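Local coordinates for type IV pilin structural subunit (Pseudomonas aeruginosa, PDB 3JYZ), which probably serves as the major building block that polymerises into type IV pili, the thin surface filaments of this bacterium, at residues Val7-Ala18 / Ile72-Leu81; Lys22-Thr33 / Val107-Trp117. One frame throughout, in Å; residues are numbered along the deposited sequence.

Interaction 1: residues Val7-Ala18 / Ile72-Leu81; sequences VRTRVSEGLVLA and ITYVADQVGL. With SO4 (sulfate ion), chain B.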
loop_
_atom_site.group_PDB
_atom_site.type_symbol
_atom_site.label_atom_id
_atom_site.label_comp_id
_atom_site.label_asym_id
_atom_site.label_seq_id
_atom_site.Cartn_x
_atom_site.Cartn_y
_atom_site.Cartn_z
ATOM N N VAL A 7 14.736 8.123 9.449
ATOM C CA VAL A 7 14.005 6.881 9.226
ATOM C C VAL A 7 12.720 7.132 8.423
ATOM O O VAL A 7 12.444 6.427 7.447
ATOM C CB VAL A 7 13.679 6.169 10.551
ATOM C CG1 VAL A 7 12.810 4.955 10.301
ATOM C CG2 VAL A 7 14.963 5.777 11.274
ATOM N N ARG A 8 11.944 8.139 8.818
ATOM C CA ARG A 8 10.714 8.482 8.100
ATOM C C ARG A 8 10.971 8.821 6.656
ATOM O O ARG A 8 10.162 8.527 5.772
ATOM C CB ARG A 8 10.035 9.697 8.724
ATOM C CG ARG A 8 9.233 9.376 9.935
ATOM C CD ARG A 8 8.618 10.630 10.518
ATOM N NE ARG A 8 8.473 10.460 11.951
ATOM C CZ ARG A 8 8.064 11.419 12.776
ATOM N NH1 ARG A 8 7.755 12.630 12.307
ATOM N NH2 ARG A 8 7.973 11.160 14.070
ATOM N N THR A 9 12.082 9.511 6.409
ATOM C CA THR A 9 12.403 9.942 5.069
ATOM C C THR A 9 12.692 8.706 4.214
ATOM O O THR A 9 12.286 8.641 3.056
ATOM C CB THR A 9 13.559 10.965 5.076
ATOM O OG1 THR A 9 13.013 12.274 4.858
ATOM C CG2 THR A 9 14.547 10.651 3.984
ATOM N N ARG A 10 13.338 7.717 4.791
ATOM C CA ARG A 10 13.592 6.474 4.073
ATOM C C ARG A 10 12.313 5.663 3.861
ATOM O O ARG A 10 12.120 5.069 2.801
ATOM C CB ARG A 10 14.689 5.663 4.770
ATOM C CG ARG A 10 16.033 6.376 4.700
ATOM C CD ARG A 10 17.080 5.766 5.607
ATOM N NE ARG A 10 18.293 6.578 5.603
ATOM C CZ ARG A 10 19.363 6.334 6.355
ATOM N NH1 ARG A 10 19.384 5.293 7.172
ATOM N NH2 ARG A 10 20.416 7.139 6.280
ATOM N N VAL A 11 11.427 5.664 4.856
ATOM C CA VAL A 11 10.119 5.028 4.704
ATOM C C VAL A 11 9.310 5.721 3.596
ATOM O O VAL A 11 8.638 5.062 2.803
ATOM C CB VAL A 11 9.342 4.992 6.046
ATOM C CG1 VAL A 11 7.932 4.470 5.829
ATOM C CG2 VAL A 11 10.078 4.121 7.058
ATOM N N SER A 12 9.397 7.045 3.522
ATOM C CA SER A 12 8.727 7.779 2.442
ATOM C C SER A 12 9.185 7.345 1.051
ATOM O O SER A 12 8.378 7.327 0.117
ATOM C CB SER A 12 8.905 9.289 2.609
ATOM O OG SER A 12 8.068 9.769 3.645
ATOM N N GLU A 13 10.449 7.030 0.911
ATOM C CA GLU A 13 10.890 6.489 -0.354
ATOM C C GLU A 13 10.138 5.323 -0.819
ATOM O O GLU A 13 9.900 5.222 -1.965
ATOM C CB GLU A 13 12.400 6.200 -0.314
ATOM C CG GLU A 13 13.148 7.510 -0.206
ATOM C CD GLU A 13 14.121 7.787 -1.361
ATOM O OE1 GLU A 13 13.949 8.802 -2.119
ATOM O OE2 GLU A 13 15.090 6.961 -1.468
ATOM N N GLY A 14 9.786 4.398 0.081
ATOM C CA GLY A 14 8.993 3.231 -0.251
ATOM C C GLY A 14 7.624 3.572 -0.801
ATOM O O GLY A 14 7.090 2.880 -1.669
ATOM N N LEU A 15 7.029 4.635 -0.280
ATOM C CA LEU A 15 5.724 5.059 -0.758
ATOM C C LEU A 15 5.829 5.494 -2.211
ATOM O O LEU A 15 4.966 5.188 -3.027
ATOM C CB LEU A 15 5.169 6.179 0.124
ATOM C CG LEU A 15 4.828 5.720 1.544
ATOM C CD1 LEU A 15 4.412 6.910 2.391
ATOM C CD2 LEU A 15 3.713 4.685 1.513
ATOM N N VAL A 16 6.905 6.195 -2.537
ATOM C CA VAL A 16 7.117 6.641 -3.905
ATOM C C VAL A 16 7.294 5.430 -4.837
ATOM O O VAL A 16 6.807 5.413 -5.970
ATOM C CB VAL A 16 8.324 7.600 -3.984
ATOM C CG1 VAL A 16 8.646 7.937 -5.430
ATOM C CG2 VAL A 16 8.031 8.861 -3.187
ATOM N N LEU A 17 7.966 4.399 -4.339
ATOM C CA LEU A 17 8.183 3.165 -5.090
ATOM C C LEU A 17 6.874 2.418 -5.413
ATOM O O LEU A 17 6.798 1.663 -6.385
ATOM C CB LEU A 17 9.139 2.268 -4.289
ATOM C CG LEU A 17 10.152 1.328 -4.951
ATOM C CD1 LEU A 17 11.110 2.057 -5.882
ATOM C CD2 LEU A 17 10.929 0.561 -3.887
ATOM N N ALA A 18 5.841 2.634 -4.602
ATOM C CA ALA A 18 4.538 2.018 -4.838
ATOM C C ALA A 18 3.642 2.787 -5.820
ATOM O O ALA A 18 2.612 2.277 -6.264
ATOM C CB ALA A 18 3.801 1.808 -3.510
ATOM N N ILE A 72 4.176 -3.003 1.630
ATOM C CA ILE A 72 5.557 -2.596 1.433
ATOM C C ILE A 72 6.362 -3.125 2.609
ATOM O O ILE A 72 6.040 -2.844 3.774
ATOM C CB ILE A 72 5.699 -1.084 1.415
ATOM C CG1 ILE A 72 4.786 -0.471 0.355
ATOM C CG2 ILE A 72 7.159 -0.697 1.180
ATOM C CD1 ILE A 72 4.734 1.051 0.447
ATOM N N THR A 73 7.395 -3.906 2.301
ATOM C CA THR A 73 8.293 -4.446 3.310
ATOM C C THR A 73 9.637 -3.747 3.186
ATOM O O THR A 73 10.233 -3.716 2.113
ATOM C CB THR A 73 8.464 -5.965 3.124
ATOM O OG1 THR A 73 7.190 -6.608 3.263
ATOM C CG2 THR A 73 9.453 -6.532 4.157
ATOM N N TYR A 74 10.110 -3.170 4.287
ATOM C CA TYR A 74 11.360 -2.418 4.285
ATOM C C TYR A 74 12.543 -3.258 4.740
ATOM O O TYR A 74 12.368 -4.203 5.497
ATOM C CB TYR A 74 11.216 -1.207 5.207
ATOM C CG TYR A 74 10.271 -0.199 4.627
ATOM C CD1 TYR A 74 10.733 0.793 3.786
ATOM C CD2 TYR A 74 8.907 -0.272 4.878
ATOM C CE1 TYR A 74 9.874 1.714 3.227
ATOM C CE2 TYR A 74 8.031 0.649 4.317
ATOM C CZ TYR A 74 8.529 1.641 3.500
ATOM O OH TYR A 74 7.695 2.578 2.920
ATOM N N VAL A 75 13.735 -2.910 4.265
ATOM C CA VAL A 75 14.951 -3.549 4.759
ATOM C C VAL A 75 15.274 -2.885 6.096
ATOM O O VAL A 75 15.809 -1.775 6.140
ATOM C CB VAL A 75 16.123 -3.413 3.770
ATOM C CG1 VAL A 75 17.279 -4.328 4.197
ATOM C CG2 VAL A 75 15.664 -3.759 2.343
ATOM N N ALA A 76 14.910 -3.564 7.177
ATOM C CA ALA A 76 14.952 -2.957 8.505
ATOM C C ALA A 76 16.308 -2.332 8.839
ATOM O O ALA A 76 16.373 -1.206 9.320
ATOM C CB ALA A 76 14.544 -3.958 9.559
ATOM N N ASP A 77 17.398 -3.038 8.567
ATOM C CA ASP A 77 18.695 -2.513 8.987
ATOM C C ASP A 77 19.305 -1.444 8.065
ATOM O O ASP A 77 20.339 -0.852 8.390
ATOM C CB ASP A 77 19.682 -3.647 9.300
ATOM C CG ASP A 77 20.116 -4.417 8.067
ATOM O OD1 ASP A 77 19.726 -4.041 6.942
ATOM O OD2 ASP A 77 20.865 -5.401 8.232
ATOM N N GLN A 78 18.667 -1.180 6.927
ATOM C CA GLN A 78 19.080 -0.074 6.074
ATOM C C GLN A 78 18.256 1.172 6.389
ATOM O O GLN A 78 18.721 2.303 6.234
ATOM C CB GLN A 78 18.945 -0.428 4.586
ATOM C CG GLN A 78 19.700 -1.687 4.141
ATOM C CD GLN A 78 21.207 -1.585 4.316
ATOM O OE1 GLN A 78 21.813 -0.550 4.027
ATOM N NE2 GLN A 78 21.819 -2.667 4.780
ATOM N N VAL A 79 17.020 0.955 6.827
ATOM C CA VAL A 79 16.111 2.052 7.111
ATOM C C VAL A 79 16.283 2.554 8.541
ATOM O O VAL A 79 16.245 3.763 8.782
ATOM C CB VAL A 79 14.648 1.619 6.886
ATOM C CG1 VAL A 79 13.693 2.742 7.248
ATOM C CG2 VAL A 79 14.448 1.198 5.444
ATOM N N GLY A 80 16.479 1.627 9.475
ATOM C CA GLY A 80 16.557 1.956 10.891
ATOM C C GLY A 80 15.349 1.485 11.691
ATOM O O GLY A 80 14.971 2.113 12.682
ATOM N N LEU A 81 14.748 0.374 11.273
ATOM C CA LEU A 81 13.519 -0.118 11.882
ATOM C C LEU A 81 13.735 -1.403 12.671
ATOM O O LEU A 81 14.709 -2.119 12.440
ATOM C CB LEU A 81 12.483 -0.401 10.793
ATOM C CG LEU A 81 12.017 0.787 9.962
ATOM C CD1 LEU A 81 11.344 0.283 8.693
ATOM C CD2 LEU A 81 11.076 1.676 10.766
HETATM S S SO4 B . 5.826 14.099 9.220
HETATM O O1 SO4 B . 7.376 14.313 9.584
HETATM O O2 SO4 B . 5.610 14.913 8.099
HETATM O O3 SO4 B . 5.689 12.721 9.032
HETATM O O4 SO4 B . 5.137 14.617 10.391
#

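Interaction 2: residues Lys22-Thr33 / Val107-Trp117; sequences KLMISTDGSAST and VAAGTRGTIDW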
loop_
_atom_site.group_PDB
_atom_site.type_symbol
_atom_site.label_atom_id
_atom_site.label_comp_id
_atom_site.label_asym_id
_atom_site.label_seq_id
_atom_site.Cartn_x
_atom_site.Cartn_y
_atom_site.Cartn_z
ATOM N N LYS A 22 -0.096 1.802 -7.928
ATOM C CA LYS A 22 -1.368 2.523 -7.876
ATOM C C LYS A 22 -1.818 2.896 -9.280
ATOM O O LYS A 22 -2.997 2.757 -9.626
ATOM C CB LYS A 22 -1.232 3.790 -7.034
ATOM C CG LYS A 22 -0.995 3.532 -5.551
ATOM C CD LYS A 22 -1.001 4.857 -4.808
ATOM C CE LYS A 22 -0.830 4.681 -3.314
ATOM N NZ LYS A 22 -0.831 6.019 -2.651
ATOM N N LEU A 23 -0.878 3.370 -10.088
ATOM C CA LEU A 23 -1.184 3.771 -11.454
ATOM C C LEU A 23 -1.657 2.576 -12.270
ATOM O O LEU A 23 -2.653 2.675 -12.988
ATOM C CB LEU A 23 0.038 4.406 -12.120
ATOM C CG LEU A 23 -0.192 4.981 -13.521
ATOM C CD1 LEU A 23 -1.304 6.030 -13.509
ATOM C CD2 LEU A 23 1.105 5.559 -14.071
HETATM N N MSE A 24 -0.947 1.451 -12.163
HETATM C CA MSE A 24 -1.330 0.240 -12.892
HETATM C C MSE A 24 -2.731 -0.228 -12.513
HETATM O O MSE A 24 -3.510 -0.642 -13.365
HETATM C CB MSE A 24 -0.325 -0.898 -12.670
HETATM C CG MSE A 24 -0.777 -2.240 -13.267
HETATM SE SE MSE A 24 0.527 -3.692 -13.007
HETATM C CE MSE A 24 2.041 -2.889 -13.983
ATOM N N ILE A 25 -3.051 -0.176 -11.228
ATOM C CA ILE A 25 -4.382 -0.570 -10.782
ATOM C C ILE A 25 -5.439 0.354 -11.389
ATOM O O ILE A 25 -6.473 -0.108 -11.869
ATOM C CB ILE A 25 -4.471 -0.601 -9.244
ATOM C CG1 ILE A 25 -3.695 -1.803 -8.706
ATOM C CG2 ILE A 25 -5.925 -0.673 -8.793
ATOM C CD1 ILE A 25 -3.344 -1.695 -7.246
ATOM N N SER A 26 -5.161 1.652 -11.387
ATOM C CA SER A 26 -6.077 2.640 -11.950
ATOM C C SER A 26 -6.377 2.393 -13.421
ATOM O O SER A 26 -7.534 2.444 -13.845
ATOM C CB SER A 26 -5.499 4.046 -11.791
ATOM O OG SER A 26 -6.357 5.000 -12.398
ATOM N N THR A 27 -5.333 2.128 -14.199
ATOM C CA THR A 27 -5.466 2.033 -15.650
ATOM C C THR A 27 -5.810 0.632 -16.142
ATOM O O THR A 27 -6.492 0.477 -17.161
ATOM C CB THR A 27 -4.175 2.495 -16.368
ATOM O OG1 THR A 27 -3.095 1.626 -16.014
ATOM C CG2 THR A 27 -3.821 3.915 -15.975
ATOM N N ASP A 28 -5.345 -0.389 -15.427
ATOM C CA ASP A 28 -5.447 -1.758 -15.929
ATOM C C ASP A 28 -5.952 -2.776 -14.913
ATOM O O ASP A 28 -6.113 -3.952 -15.234
ATOM C CB ASP A 28 -4.086 -2.205 -16.465
ATOM C CG ASP A 28 -3.726 -1.524 -17.765
ATOM O OD1 ASP A 28 -4.247 -1.951 -18.818
ATOM O OD2 ASP A 28 -2.930 -0.562 -17.740
ATOM N N GLY A 29 -6.204 -2.339 -13.690
ATOM C CA GLY A 29 -6.616 -3.270 -12.659
ATOM C C GLY A 29 -7.937 -3.002 -11.979
ATOM O O GLY A 29 -8.236 -3.607 -10.954
ATOM N N SER A 30 -8.746 -2.107 -12.537
ATOM C CA SER A 30 -9.994 -1.763 -11.869
ATOM C C SER A 30 -11.293 -1.801 -12.678
ATOM O O SER A 30 -12.341 -1.415 -12.170
ATOM C CB SER A 30 -9.792 -0.371 -11.261
ATOM O OG SER A 30 -9.302 0.532 -12.227
ATOM N N ALA A 31 -11.235 -2.287 -13.912
ATOM C CA ALA A 31 -12.445 -2.355 -14.736
ATOM C C ALA A 31 -13.272 -3.593 -14.399
ATOM O O ALA A 31 -14.478 -3.625 -14.640
ATOM C CB ALA A 31 -12.098 -2.332 -16.217
ATOM N N SER A 32 -12.620 -4.599 -13.823
ATOM C CA SER A 32 -13.265 -5.873 -13.519
ATOM C C SER A 32 -12.384 -6.700 -12.593
ATOM O O SER A 32 -11.195 -6.420 -12.450
ATOM C CB SER A 32 -13.486 -6.666 -14.803
ATOM O OG SER A 32 -12.248 -7.119 -15.321
ATOM N N THR A 33 -12.969 -7.724 -11.979
ATOM C CA THR A 33 -12.221 -8.642 -11.137
ATOM C C THR A 33 -11.123 -9.325 -11.941
ATOM O O THR A 33 -10.006 -9.504 -11.451
ATOM C CB THR A 33 -13.134 -9.702 -10.502
ATOM O OG1 THR A 33 -14.015 -9.059 -9.572
ATOM C CG2 THR A 33 -12.313 -10.750 -9.755
ATOM N N VAL A 107 -15.071 -3.386 -7.607
ATOM C CA VAL A 107 -14.805 -3.863 -8.962
ATOM C C VAL A 107 -15.713 -5.039 -9.307
ATOM O O VAL A 107 -16.184 -5.143 -10.439
ATOM C CB VAL A 107 -13.322 -4.219 -9.215
ATOM C CG1 VAL A 107 -13.142 -4.825 -10.608
ATOM C CG2 VAL A 107 -12.421 -3.012 -9.006
ATOM N N ALA A 108 -15.939 -5.910 -8.450
ATOM C CA ALA A 108 -16.851 -7.035 -8.672
ATOM C C ALA A 108 -18.259 -6.541 -8.992
ATOM O O ALA A 108 -18.960 -7.141 -9.809
ATOM C CB ALA A 108 -16.883 -7.951 -7.468
ATOM N N ALA A 109 -18.661 -5.448 -8.351
ATOM C CA ALA A 109 -19.998 -4.887 -8.542
ATOM C C ALA A 109 -20.099 -3.988 -9.773
ATOM O O ALA A 109 -21.192 -3.579 -10.161
ATOM C CB ALA A 109 -20.425 -4.118 -7.298
ATOM N N GLY A 110 -18.961 -3.662 -10.372
ATOM C CA GLY A 110 -18.928 -2.747 -11.498
ATOM C C GLY A 110 -19.129 -1.297 -11.092
ATOM O O GLY A 110 -19.516 -0.458 -11.910
ATOM N N THR A 111 -18.853 -0.993 -9.827
ATOM C CA THR A 111 -19.046 0.358 -9.316
ATOM C C THR A 111 -17.994 1.296 -9.887
ATOM O O THR A 111 -16.798 1.066 -9.723
ATOM C CB THR A 111 -18.963 0.402 -7.784
ATOM O OG1 THR A 111 -19.901 -0.522 -7.228
ATOM C CG2 THR A 111 -19.286 1.803 -7.277
ATOM N N ARG A 112 -18.426 2.369 -10.507
ATOM C CA ARG A 112 -17.509 3.253 -11.143
ATOM C C ARG A 112 -17.145 4.429 -10.195
ATOM O O ARG A 112 -17.895 4.798 -9.416
ATOM C CB ARG A 112 -18.055 3.787 -12.483
ATOM C CG ARG A 112 -18.179 2.798 -13.644
ATOM C CD ARG A 112 -17.099 1.705 -13.704
ATOM N NE ARG A 112 -17.403 0.752 -14.789
ATOM C CZ ARG A 112 -17.009 -0.511 -14.854
ATOM N NH1 ARG A 112 -16.222 -1.028 -13.950
ATOM N NH2 ARG A 112 -17.399 -1.243 -15.876
ATOM N N GLY A 113 -15.964 4.939 -10.331
ATOM C CA GLY A 113 -15.518 6.025 -9.483
ATOM C C GLY A 113 -14.012 6.141 -9.515
ATOM O O GLY A 113 -13.348 5.528 -10.347
ATOM N N THR A 114 -13.473 6.937 -8.602
ATOM C CA THR A 114 -12.034 7.131 -8.522
ATOM C C THR A 114 -11.477 6.295 -7.370
ATOM O O THR A 114 -12.220 5.870 -6.488
ATOM C CB THR A 114 -11.690 8.606 -8.328
ATOM O OG1 THR A 114 -12.559 9.159 -7.335
ATOM C CG2 THR A 114 -11.886 9.367 -9.634
ATOM N N ILE A 115 -10.175 6.048 -7.394
ATOM C CA ILE A 115 -9.551 5.181 -6.401
ATOM C C ILE A 115 -8.837 5.984 -5.315
ATOM O O ILE A 115 -8.011 6.852 -5.605
ATOM C CB ILE A 115 -8.570 4.202 -7.069
ATOM C CG1 ILE A 115 -9.301 3.415 -8.169
ATOM C CG2 ILE A 115 -7.929 3.282 -6.027
ATOM C CD1 ILE A 115 -8.430 2.418 -8.905
ATOM N N ASP A 116 -9.178 5.685 -4.065
ATOM C CA ASP A 116 -8.572 6.326 -2.904
ATOM C C ASP A 116 -7.736 5.284 -2.175
ATOM O O ASP A 116 -8.098 4.108 -2.127
ATOM C CB ASP A 116 -9.646 6.852 -1.948
ATOM C CG ASP A 116 -10.519 7.931 -2.568
ATOM O OD1 ASP A 116 -10.071 8.605 -3.517
ATOM O OD2 ASP A 116 -11.658 8.097 -2.085
ATOM N N TRP A 117 -6.615 5.712 -1.611
ATOM C CA TRP A 117 -5.728 4.807 -0.906
ATOM C C TRP A 117 -5.537 5.233 0.538
ATOM O O TRP A 117 -5.319 6.417 0.829
ATOM C CB TRP A 117 -4.367 4.762 -1.599
ATOM C CG TRP A 117 -4.382 4.087 -2.933
ATOM C CD1 TRP A 117 -4.649 4.662 -4.146
ATOM C CD2 TRP A 117 -4.098 2.712 -3.194
ATOM N NE1 TRP A 117 -4.554 3.718 -5.148
ATOM C CE2 TRP A 117 -4.215 2.509 -4.585
ATOM C CE3 TRP A 117 -3.759 1.621 -2.385
ATOM C CZ2 TRP A 117 -4.011 1.268 -5.180
ATOM C CZ3 TRP A 117 -3.548 0.390 -2.975
ATOM C CH2 TRP A 117 -3.676 0.223 -4.359
HETATM O O HOH W 1 -4.987 3.836 -8.010
#

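Interaction 1: residues Val7-Ala18 / Ile72-Leu81
The Tyr74 ring reaches from the strand to the helix with its phenol end leading, and the backbone of Val11 and Gly14 meets it obliquely. Tyr74 OH donates to Val11 O at 2.7 Å, arriving in the carbonyl plane on a lone pair, with a C=O...donor angle of 132°. Gly14 presents bare CA to the same hydroxyl, which lets the phenol end lie directly against the helix backbone. The Arg10 guanidinium is also approached obliquely: its NH1 lies 3.2 Å from Gln78 O. Val79 O, next along, is buried by the contact and has no polar partner in the model. At the helix's other side, sulfate O1 lies at the in-plane edge of the Arg8 guanidinium, accepting from NH1 at 3.2 Å. This ion, probably from the crystallisation liquor, is also bound by Arg150.

Apolar side chains fill the remainder. Val11 has CG1 anti to its backbone N (chi1 174°), which sets CG1 3.7 Å from Tyr74 CZ while CG2 turns to Val79. Val79 CG1 touches both helix valines, 3.9 Å from Val7 CG1 and equally far from Val11 CG2. Val7 CG1 also meets Leu81 CD2 at 3.7 Å. Toward the far end, Ile72 CD1 is a single methyl tip touched by Leu15 CD2 at 3.9 Å and, more loosely, by Ala18 CB.

The axes of helix 7-18 and strand 72-74 come within 9.4 Å at 144°, and Leu88 and Leu90 of the adjoining strand 87-95 continue the same apolar layer. Such a long N-terminal helix laid across an antiparallel sheet is the hallmark of the type IV pilin fold.

Interaction 2: residues Lys22-Thr33 / Val107-Trp117
Lys22 runs its extended chain over one face of the Trp117 indole, the two side chains sliding past each other in opposite directions. The evidence for a CH-pi contact is that Lys22 CD stands 3.7 Å from the centroid of the Trp117 five-membered ring, only 10° off its normal. Lys22 NZ makes an off-centre cation-pi contact, 4.5 Å from that same Trp117 centroid.

Apolar contact comes from the indole's edge, where Ile25 CD1 touches Trp117 CH2 at 3.5 Å in the ring plane. Ile115 CD1 meets Ile25 CG2 at 4.0 Å and also reaches Ser26 CA and Ser30 CB. The axes of helix 22-28 and strand 114-117 approach to 9.6 Å at 155°, continuing the helix-on-sheet layer of the type IV pilin fold; the strand leads on to Cys119, disulfide-bonded to Cys149.

Among polar links, one water accepts from Trp117 NE1 at 2.9 Å, at the indole edge, and donates to Lys22 O. Ser30 OG and Gly29 N both donate to Ile25 O, pinning the turn after the helix. Beyond the Schellman motif at Gly110, Arg112 NH1 bonds Ala31 O at 3.2 Å, coming from 37° above the carbonyl plane.

How the interactions relate
Interactions 1 and 2 lie about 26 Å apart, centre to centre, on opposite sides of the chain's centre, and both use helix 4-28. Their segments alternate along the sequence: 7-18, 22-33, 72-81, 107-117. The sheet partners belong to strands 70-74 and 114-120, each pairing antiparallel with strand 87-95, so one helix is fastened to two strands of the same sheet at successive points along its length. Interaction 1 is buried, whereas interaction 2 lies at the surface and extends past the helix end into the loop leading to helix 33-49. Together they tie the early part of the chain to sheet strands much later in sequence, consistent with a single pilin fold built around helix 4-28.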